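Local structure of L-serine ammonia-lyase (5C3U) at residues L25-L30 and C36-K41; I203-H208 and A282-S287; V267-E272 and L288-L293. The protein belongs to the pyridoxal-phosphate-dependent enzymes and holds pyridoxal-5'-phosphate in a pocket built from residues spread along most of the chain. All coordinates share one frame; numbering follows the deposited sequence.

Contact 1. Residues L25-L30 and C36-K41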
loop_
_atom_site.group_PDB
_atom_site.type_symbol
_atom_site.label_atom_id
_atom_site.label_comp_id
_atom_site.label_asym_id
_atom_site.label_seq_id
_atom_site.Cartn_x
_atom_site.Cartn_y
_atom_site.Cartn_z
ATOM N N LEU A 25 1.759 13.135 10.694
ATOM C CA LEU A 25 2.828 13.503 11.626
ATOM C C LEU A 25 3.962 14.282 10.982
ATOM O O LEU A 25 4.414 13.970 9.884
ATOM C CB LEU A 25 3.371 12.266 12.349
ATOM C CG LEU A 25 2.414 11.417 13.202
ATOM C CD1 LEU A 25 3.143 10.186 13.718
ATOM C CD2 LEU A 25 1.783 12.187 14.362
ATOM N N HIS A 26 4.412 15.324 11.671
ATOM C CA HIS A 26 5.590 16.050 11.242
ATOM C C HIS A 26 6.810 15.260 11.634
ATOM O O HIS A 26 6.864 14.671 12.725
ATOM C CB HIS A 26 5.599 17.433 11.888
ATOM C CG HIS A 26 6.681 18.337 11.374
ATOM N ND1 HIS A 26 7.649 18.837 12.177
ATOM C CD2 HIS A 26 6.935 18.829 10.090
ATOM C CE1 HIS A 26 8.481 19.613 11.444
ATOM N NE2 HIS A 26 8.043 19.607 10.168
ATOM N N ALA A 27 7.788 15.203 10.737
ATOM C CA ALA A 27 9.042 14.500 10.992
ATOM C C ALA A 27 10.184 15.515 11.201
ATOM O O ALA A 27 10.843 15.909 10.239
ATOM C CB ALA A 27 9.351 13.567 9.819
ATOM N N PRO A 28 10.418 15.961 12.452
ATOM C CA PRO A 28 11.328 17.117 12.586
ATOM C C PRO A 28 12.808 16.864 12.283
ATOM O O PRO A 28 13.485 17.765 11.779
ATOM C CB PRO A 28 11.140 17.566 14.042
ATOM C CG PRO A 28 10.570 16.381 14.752
ATOM C CD PRO A 28 9.812 15.567 13.738
ATOM N N ASN A 29 13.314 15.671 12.570
ATOM C CA ASN A 29 14.731 15.378 12.305
ATOM C C ASN A 29 14.963 15.308 10.804
ATOM O O ASN A 29 15.975 15.800 10.295
ATOM C CB ASN A 29 15.179 14.086 13.002
ATOM C CG ASN A 29 15.112 14.180 14.521
ATOM O OD1 ASN A 29 15.460 15.201 15.117
ATOM N ND2 ASN A 29 14.669 13.103 15.156
ATOM N N LEU A 30 13.990 14.737 10.100
ATOM C CA LEU A 30 14.025 14.667 8.644
ATOM C C LEU A 30 13.878 16.032 7.994
ATOM O O LEU A 30 14.549 16.321 6.990
ATOM C CB LEU A 30 12.929 13.738 8.119
ATOM C CG LEU A 30 13.278 12.255 8.010
ATOM C CD1 LEU A 30 12.063 11.500 7.495
ATOM C CD2 LEU A 30 14.489 12.050 7.100
ATOM N N CYS A 36 13.468 20.810 4.199
ATOM C CA CYS A 36 12.146 20.722 3.597
ATOM C C CYS A 36 11.205 20.077 4.606
ATOM O O CYS A 36 11.604 19.142 5.278
ATOM C CB CYS A 36 12.213 19.839 2.356
ATOM S SG CYS A 36 10.616 19.652 1.560
ATOM N N ASN A 37 9.967 20.552 4.698
ATOM C CA ASN A 37 9.005 19.972 5.640
ATOM C C ASN A 37 8.523 18.588 5.207
ATOM O O ASN A 37 7.929 18.443 4.139
ATOM C CB ASN A 37 7.799 20.870 5.817
ATOM C CG ASN A 37 8.112 22.106 6.608
ATOM O OD1 ASN A 37 8.283 22.052 7.824
ATOM N ND2 ASN A 37 8.174 23.232 5.925
ATOM N N VAL A 38 8.759 17.596 6.059
ATOM C CA VAL A 38 8.360 16.219 5.787
ATOM C C VAL A 38 7.204 15.846 6.699
ATOM O O VAL A 38 7.308 15.957 7.936
ATOM C CB VAL A 38 9.555 15.249 5.967
ATOM C CG1 VAL A 38 9.130 13.792 5.786
ATOM C CG2 VAL A 38 10.659 15.602 4.977
ATOM N N PHE A 39 6.097 15.427 6.077
ATOM C CA PHE A 39 4.930 14.961 6.808
ATOM C C PHE A 39 4.703 13.489 6.493
ATOM O O PHE A 39 4.883 13.057 5.352
ATOM C CB PHE A 39 3.692 15.745 6.412
ATOM C CG PHE A 39 3.728 17.181 6.835
ATOM C CD1 PHE A 39 4.190 18.164 5.959
ATOM C CD2 PHE A 39 3.300 17.547 8.108
ATOM C CE1 PHE A 39 4.218 19.496 6.360
ATOM C CE2 PHE A 39 3.315 18.875 8.506
ATOM C CZ PHE A 39 3.781 19.845 7.631
ATOM N N LEU A 40 4.286 12.738 7.498
ATOM C CA LEU A 40 4.088 11.306 7.345
ATOM C C LEU A 40 2.620 10.977 7.571
ATOM O O LEU A 40 2.079 11.245 8.649
ATOM C CB LEU A 40 4.964 10.554 8.351
ATOM C CG LEU A 40 6.456 10.897 8.338
ATOM C CD1 LEU A 40 7.152 10.180 9.481
ATOM C CD2 LEU A 40 7.096 10.564 6.999
ATOM N N LYS A 41 1.974 10.420 6.541
ATOM C CA LYS A 41 0.564 10.016 6.630
ATOM C C LYS A 41 0.508 8.574 7.156
ATOM O O LYS A 41 0.932 7.643 6.472
ATOM C CB LYS A 41 -0.107 10.157 5.252
ATOM C CG LYS A 41 -1.597 9.854 5.219
ATOM C CD LYS A 41 -2.375 10.706 6.221
ATOM C CE LYS A 41 -3.864 10.655 5.894
ATOM N NZ LYS A 41 -4.672 11.331 6.957
#
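The carbonyl oxygen L25 O takes one hydrogen bond and one CA-H...O contact from the facing strand. L40 N gives the hydrogen bond, 2.7 Å from L25 O, at 159° and in the carbonyl plane, while F39 CA approaches L25 O at 3.3 Å. L25 N returns the bond to L40 O at 2.8 Å, which makes L25 and L40 a hydrogen-bonded antiparallel pair; H26 and F39 form the next, non-hydrogen-bonded one. A27 N, at the N-cap position of helix 28-34, still bonds to V38 O at 2.9 Å, one further main-chain bond before the helix. On one face of the sheet H26 lies near F39. H26 CG is anti to its own N (chi1 -172°), which extends the imidazole toward F39 and N37, with CD2 3.9 Å above the F39 ring plane, offset toward the rim, and the two planes at 56°. The far ring atom H26 NE2 makes a weak hydrogen bond of 3.4 Å to N37 OD1. The other face is apolar: A27 CB meets V38 CG1 at 4.0 Å and L40 CD1 at 4.1 Å, and L40 continues onto F270, F274 and L286 of the covering helices. The main-chain bonds are thus the strong ones, fixing the edge strand of the six-stranded sheet, whereas the imidazole adds only a loose polar tether on the side turned away from those helices.

Contact 2. Residues I203-H208 and A282-S287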
loop_
_atom_site.group_PDB
_atom_site.type_symbol
_atom_site.label_atom_id
_atom_site.label_comp_id
_atom_site.label_asym_id
_atom_site.label_seq_id
_atom_site.Cartn_x
_atom_site.Cartn_y
_atom_site.Cartn_z
ATOM N N ILE A 203 5.338 10.773 -6.548
ATOM C CA ILE A 203 6.491 9.957 -6.781
ATOM C C ILE A 203 6.057 8.534 -6.475
ATOM O O ILE A 203 5.712 8.202 -5.324
ATOM C CB ILE A 203 7.700 10.448 -5.958
ATOM C CG1 ILE A 203 7.996 11.883 -6.387
ATOM C CG2 ILE A 203 8.915 9.560 -6.206
ATOM C CD1 ILE A 203 8.568 12.740 -5.294
ATOM N N ALA A 204 6.053 7.716 -7.525
ATOM C CA ALA A 204 5.551 6.344 -7.466
ATOM C C ALA A 204 6.738 5.427 -7.237
ATOM O O ALA A 204 7.515 5.198 -8.146
ATOM C CB ALA A 204 4.839 5.979 -8.768
ATOM N N VAL A 205 6.859 4.856 -6.033
ATOM C CA VAL A 205 8.072 4.125 -5.676
ATOM C C VAL A 205 7.870 2.605 -5.682
ATOM O O VAL A 205 6.890 2.105 -5.160
ATOM C CB VAL A 205 8.668 4.608 -4.325
ATOM C CG1 VAL A 205 7.623 4.577 -3.218
ATOM C CG2 VAL A 205 9.885 3.772 -3.940
ATOM N N GLU A 206 8.824 1.893 -6.270
ATOM C CA GLU A 206 8.852 0.435 -6.313
ATOM C C GLU A 206 10.264 0.016 -5.906
ATOM O O GLU A 206 11.139 0.867 -5.721
ATOM C CB GLU A 206 8.570 -0.056 -7.757
ATOM C CG GLU A 206 7.114 0.063 -8.213
ATOM C CD GLU A 206 6.909 -0.317 -9.680
ATOM O OE1 GLU A 206 7.577 0.289 -10.559
ATOM O OE2 GLU A 206 6.078 -1.222 -9.957
ATOM N N THR A 207 10.484 -1.281 -5.746
ATOM C CA THR A 207 11.844 -1.790 -5.566
ATOM C C THR A 207 12.277 -2.411 -6.872
ATOM O O THR A 207 11.427 -2.836 -7.653
ATOM C CB THR A 207 11.969 -2.858 -4.454
ATOM O OG1 THR A 207 11.196 -4.014 -4.803
ATOM C CG2 THR A 207 11.554 -2.289 -3.082
ATOM N N HIS A 208 13.591 -2.506 -7.093
ATOM C CA HIS A 208 14.105 -3.019 -8.368
ATOM C C HIS A 208 13.631 -4.420 -8.651
ATOM O O HIS A 208 13.437 -4.788 -9.805
ATOM C CB HIS A 208 15.630 -2.974 -8.393
ATOM C CG HIS A 208 16.192 -1.582 -8.289
ATOM N ND1 HIS A 208 17.110 -1.236 -7.372
ATOM C CD2 HIS A 208 15.946 -0.443 -9.046
ATOM C CE1 HIS A 208 17.417 0.071 -7.512
ATOM N NE2 HIS A 208 16.700 0.556 -8.531
ATOM N N ALA A 282 6.355 0.079 2.748
ATOM C CA ALA A 282 6.313 1.469 3.213
ATOM C C ALA A 282 7.722 1.999 3.318
ATOM O O ALA A 282 7.979 3.189 3.080
ATOM C CB ALA A 282 5.635 1.522 4.586
ATOM N N GLY A 283 8.648 1.115 3.674
ATOM C CA GLY A 283 10.049 1.469 3.788
ATOM C C GLY A 283 10.574 2.009 2.453
ATOM O O GLY A 283 11.398 2.913 2.444
ATOM N N ALA A 284 10.095 1.458 1.340
ATOM C CA ALA A 284 10.500 1.963 0.011
ATOM C C ALA A 284 10.210 3.466 -0.144
ATOM O O ALA A 284 11.055 4.208 -0.640
ATOM C CB ALA A 284 9.855 1.163 -1.111
ATOM N N ALA A 285 9.024 3.908 0.273
ATOM C CA ALA A 285 8.677 5.327 0.165
ATOM C C ALA A 285 9.498 6.188 1.121
ATOM O O ALA A 285 9.997 7.238 0.732
ATOM C CB ALA A 285 7.193 5.548 0.394
ATOM N N LEU A 286 9.656 5.722 2.359
ATOM C CA LEU A 286 10.465 6.433 3.352
ATOM C C LEU A 286 11.932 6.577 2.932
ATOM O O LEU A 286 12.611 7.549 3.313
ATOM C CB LEU A 286 10.377 5.693 4.707
ATOM C CG LEU A 286 9.057 5.839 5.474
ATOM C CD1 LEU A 286 8.864 4.780 6.554
ATOM C CD2 LEU A 286 8.974 7.214 6.125
ATOM N N SER A 287 12.413 5.622 2.139
ATOM C CA SER A 287 13.826 5.600 1.757
ATOM C C SER A 287 14.230 6.811 0.914
ATOM O O SER A 287 15.384 7.241 0.968
ATOM C CB SER A 287 14.215 4.270 1.077
ATOM O OG SER A 287 13.874 4.246 -0.289
#
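Strand 203-207 and helix 282-287 pack with their segment axes 7.8 Å apart at closest approach and their N-to-C directions 122° apart, so the helix runs obliquely against the strand. This is helix-on-sheet packing in an alpha/beta fold: the strand is an inner member of the mixed six-stranded sheet, flanked by strands 174-178 and 253-258, and helix 280-290 lies across its face. V205 and A285 have the closest CA atoms, 6.0 Å apart. No hydrogen bond joins the segments; the helix presents alanines, A284 and A285, here, consistent with the close approach. V205 carries the contact from the strand. It is modelled in two conformers, and the contacts described are those of one and to that extent uncertain. In it chi1 is 53°, with CG1 between the backbone N and the carbonyl carbon and CG2 anti to N; the branches therefore part toward successive helix residues. CG1 of V205 lies 3.6 Å from A285 CA, while CG2 of V205 touches A284 CB at 3.8 Å. T207 adds a looser contact, its CG2 4.3 Å from A284 CB, and directs its hydroxyl instead to T230. A285 also rests on I176 and P178, and its side chain is about 8 Å from the bound pyridoxal-5'-phosphate. Next to the V205 methyl, A284 O takes a hydrogen bond of 2.8 Å from S287 OG, tilted 30° from the carbonyl plane.

Contact 3. Residues V267-E272 and L288-L293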
loop_
_atom_site.group_PDB
_atom_site.type_symbol
_atom_site.label_atom_id
_atom_site.label_comp_id
_atom_site.label_asym_id
_atom_site.label_seq_id
_atom_site.Cartn_x
_atom_site.Cartn_y
_atom_site.Cartn_z
ATOM N N VAL A 267 13.129 0.915 6.994
ATOM C CA VAL A 267 12.322 0.256 8.038
ATOM C C VAL A 267 13.058 0.361 9.377
ATOM O O VAL A 267 12.438 0.612 10.429
ATOM C CB VAL A 267 12.034 -1.226 7.691
ATOM C CG1 VAL A 267 11.414 -1.970 8.895
ATOM C CG2 VAL A 267 11.105 -1.296 6.484
ATOM N N ARG A 268 14.370 0.129 9.348
ATOM C CA ARG A 268 15.157 0.157 10.586
ATOM C C ARG A 268 15.147 1.574 11.149
ATOM O O ARG A 268 14.915 1.765 12.341
ATOM C CB ARG A 268 16.573 -0.277 10.315
ATOM C CG ARG A 268 17.490 -0.130 11.521
ATOM C CD ARG A 268 18.921 -0.465 11.159
ATOM N NE ARG A 268 19.528 0.549 10.298
ATOM C CZ ARG A 268 20.105 1.664 10.749
ATOM N NH1 ARG A 268 20.137 1.929 12.050
ATOM N NH2 ARG A 268 20.636 2.523 9.901
ATOM N N LEU A 269 15.381 2.555 10.286
ATOM C CA LEU A 269 15.446 3.977 10.720
ATOM C C LEU A 269 14.113 4.486 11.230
ATOM O O LEU A 269 14.078 5.202 12.236
ATOM C CB LEU A 269 15.955 4.863 9.574
ATOM C CG LEU A 269 17.465 4.660 9.366
ATOM C CD1 LEU A 269 17.855 5.361 8.055
ATOM C CD2 LEU A 269 18.294 5.190 10.519
ATOM N N PHE A 270 13.024 4.105 10.556
ATOM C CA PHE A 270 11.691 4.464 11.017
ATOM C C PHE A 270 11.350 3.831 12.378
ATOM O O PHE A 270 10.696 4.462 13.216
ATOM C CB PHE A 270 10.656 4.036 9.993
ATOM C CG PHE A 270 9.348 4.762 10.125
ATOM C CD1 PHE A 270 9.281 6.151 9.949
ATOM C CD2 PHE A 270 8.199 4.075 10.449
ATOM C CE1 PHE A 270 8.067 6.814 10.061
ATOM C CE2 PHE A 270 6.984 4.740 10.559
ATOM C CZ PHE A 270 6.917 6.097 10.359
ATOM N N ALA A 271 11.784 2.596 12.595
ATOM C CA ALA A 271 11.555 1.944 13.905
ATOM C C ALA A 271 12.316 2.714 15.003
ATOM O O ALA A 271 11.801 2.939 16.088
ATOM C CB ALA A 271 12.005 0.489 13.855
ATOM N N GLU A 272 13.559 3.097 14.727
ATOM C CA GLU A 272 14.350 3.854 15.706
ATOM C C GLU A 272 13.789 5.269 15.957
ATOM O O GLU A 272 13.706 5.718 17.106
ATOM C CB GLU A 272 15.821 3.904 15.271
ATOM C CG GLU A 272 16.493 2.534 15.122
ATOM C CD GLU A 272 16.724 1.800 16.449
ATOM O OE1 GLU A 272 15.956 1.974 17.422
ATOM O OE2 GLU A 272 17.706 1.032 16.521
ATOM N N LEU A 288 13.278 7.394 0.195
ATOM C CA LEU A 288 13.590 8.599 -0.580
ATOM C C LEU A 288 13.977 9.751 0.340
ATOM O O LEU A 288 14.816 10.581 -0.013
ATOM C CB LEU A 288 12.446 9.002 -1.502
ATOM C CG LEU A 288 12.048 7.991 -2.580
ATOM C CD1 LEU A 288 11.152 8.700 -3.574
ATOM C CD2 LEU A 288 13.260 7.407 -3.294
ATOM N N CYS A 289 13.394 9.778 1.541
ATOM C CA CYS A 289 13.724 10.823 2.504
ATOM C C CYS A 289 15.017 10.535 3.241
ATOM O O CYS A 289 15.899 11.403 3.335
ATOM C CB CYS A 289 12.561 11.033 3.479
ATOM S SG CYS A 289 11.116 11.684 2.613
ATOM N N TYR A 290 15.140 9.312 3.747
ATOM C CA TYR A 290 16.308 8.910 4.517
ATOM C C TYR A 290 17.605 8.965 3.709
ATOM O O TYR A 290 18.656 9.305 4.245
ATOM C CB TYR A 290 16.099 7.522 5.118
ATOM C CG TYR A 290 15.237 7.534 6.357
ATOM C CD1 TYR A 290 15.590 8.323 7.455
ATOM C CD2 TYR A 290 14.077 6.735 6.447
ATOM C CE1 TYR A 290 14.819 8.328 8.609
ATOM C CE2 TYR A 290 13.300 6.743 7.601
ATOM C CZ TYR A 290 13.686 7.538 8.675
ATOM O OH TYR A 290 12.963 7.569 9.846
ATOM N N THR A 291 17.523 8.665 2.421
ATOM C CA THR A 291 18.702 8.740 1.554
ATOM C C THR A 291 18.921 10.117 0.922
ATOM O O THR A 291 19.945 10.323 0.269
ATOM C CB THR A 291 18.623 7.744 0.379
ATOM O OG1 THR A 291 17.527 8.112 -0.469
ATOM C CG2 THR A 291 18.479 6.286 0.871
ATOM N N HIS A 292 17.952 11.027 1.047
ATOM C CA HIS A 292 18.023 12.355 0.418
ATOM C C HIS A 292 17.798 12.290 -1.080
ATOM O O HIS A 292 17.870 13.313 -1.773
ATOM C CB HIS A 292 19.358 13.069 0.733
ATOM C CG HIS A 292 19.542 13.452 2.189
ATOM N ND1 HIS A 292 19.077 12.705 3.211
ATOM C CD2 HIS A 292 20.210 14.537 2.770
ATOM C CE1 HIS A 292 19.402 13.288 4.381
ATOM N NE2 HIS A 292 20.096 14.409 4.110
ATOM N N LEU A 293 17.493 11.103 -1.603
ATOM C CA LEU A 293 17.224 10.983 -3.041
ATOM C C LEU A 293 16.059 11.862 -3.491
ATOM O O LEU A 293 16.007 12.270 -4.657
ATOM C CB LEU A 293 17.017 9.527 -3.465
ATOM C CG LEU A 293 18.328 8.771 -3.688
ATOM C CD1 LEU A 293 18.101 7.277 -3.831
ATOM C CD2 LEU A 293 19.052 9.304 -4.917
#
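L269 lies against the face of Y290, its CB 3.7 Å from the ring centroid and 14° off the ring normal, a CH-pi contact over the middle of the ring. This joins helix 260-274 to the C-terminal end of helix 280-290, two helices consecutive in the chain, in a helix-helix contact of the alpha/beta fold. The leucine does not merely touch with CB. Its side chain and the tyrosine run alongside each other in opposite directions, so that L269 CD1 comes back over the ring's root, 3.8 Å from Y290 CG, while CB sits near the phenol end, 3.6 Å from Y290 CZ. With CG anti to the carbonyl carbon and beside the backbone N (chi1 -74°), L269 can lay its branch along the ring in this way.

The hydroxyl end reaches F270 as well. Y290 OH stands at the edge of the F270 ring, near its plane, 3.9 Å from F270 CD1, and the two side chains cross at about a right angle. The backbone is close as well, with F270 N 3.5 Å from Y290 OH, but no hydrogen bond spans the segments. The polar partner of the hydroxyl is D273, whose OD2 bonds to Y290 OH; this probably anchors the hydroxyl end and would help to keep the ring's face against L269. Further out, F270 packs on M42 of strand 37-42 and its ring meets that of F274, while L30 lies against Y290.

Behind the tyrosine the helix finishes. H292 leaves helical geometry with a positive phi of 74°, and its N still bonds to C289 O at 3.1 Å. T291 forms an ST turn there: T291 OG1 accepts from L293 N at 3.2 Å.

Overall arrangement
Following the chain, contact 1 closes first, and locally: helix 28-34 connects its two antiparallel strands at one edge of the six-stranded sheet. Contact 2 opens at 203-208, in an inner strand of that sheet. Before it closes, contact 3 opens at 267-272; 282-287 then completes contact 2, and 288-293 completes contact 3. Contacts 2 and 3 therefore cross, sharing helix 280-290, whose successive turns meet strand 202-207 and helix 260-274; I203 on L288 and G283 on V267 are further junctions between them. Contact 1 precedes both yet touches them through packing, including V38 on C289. Together the three tie the sheet's edge and interior to the helical layer on one face.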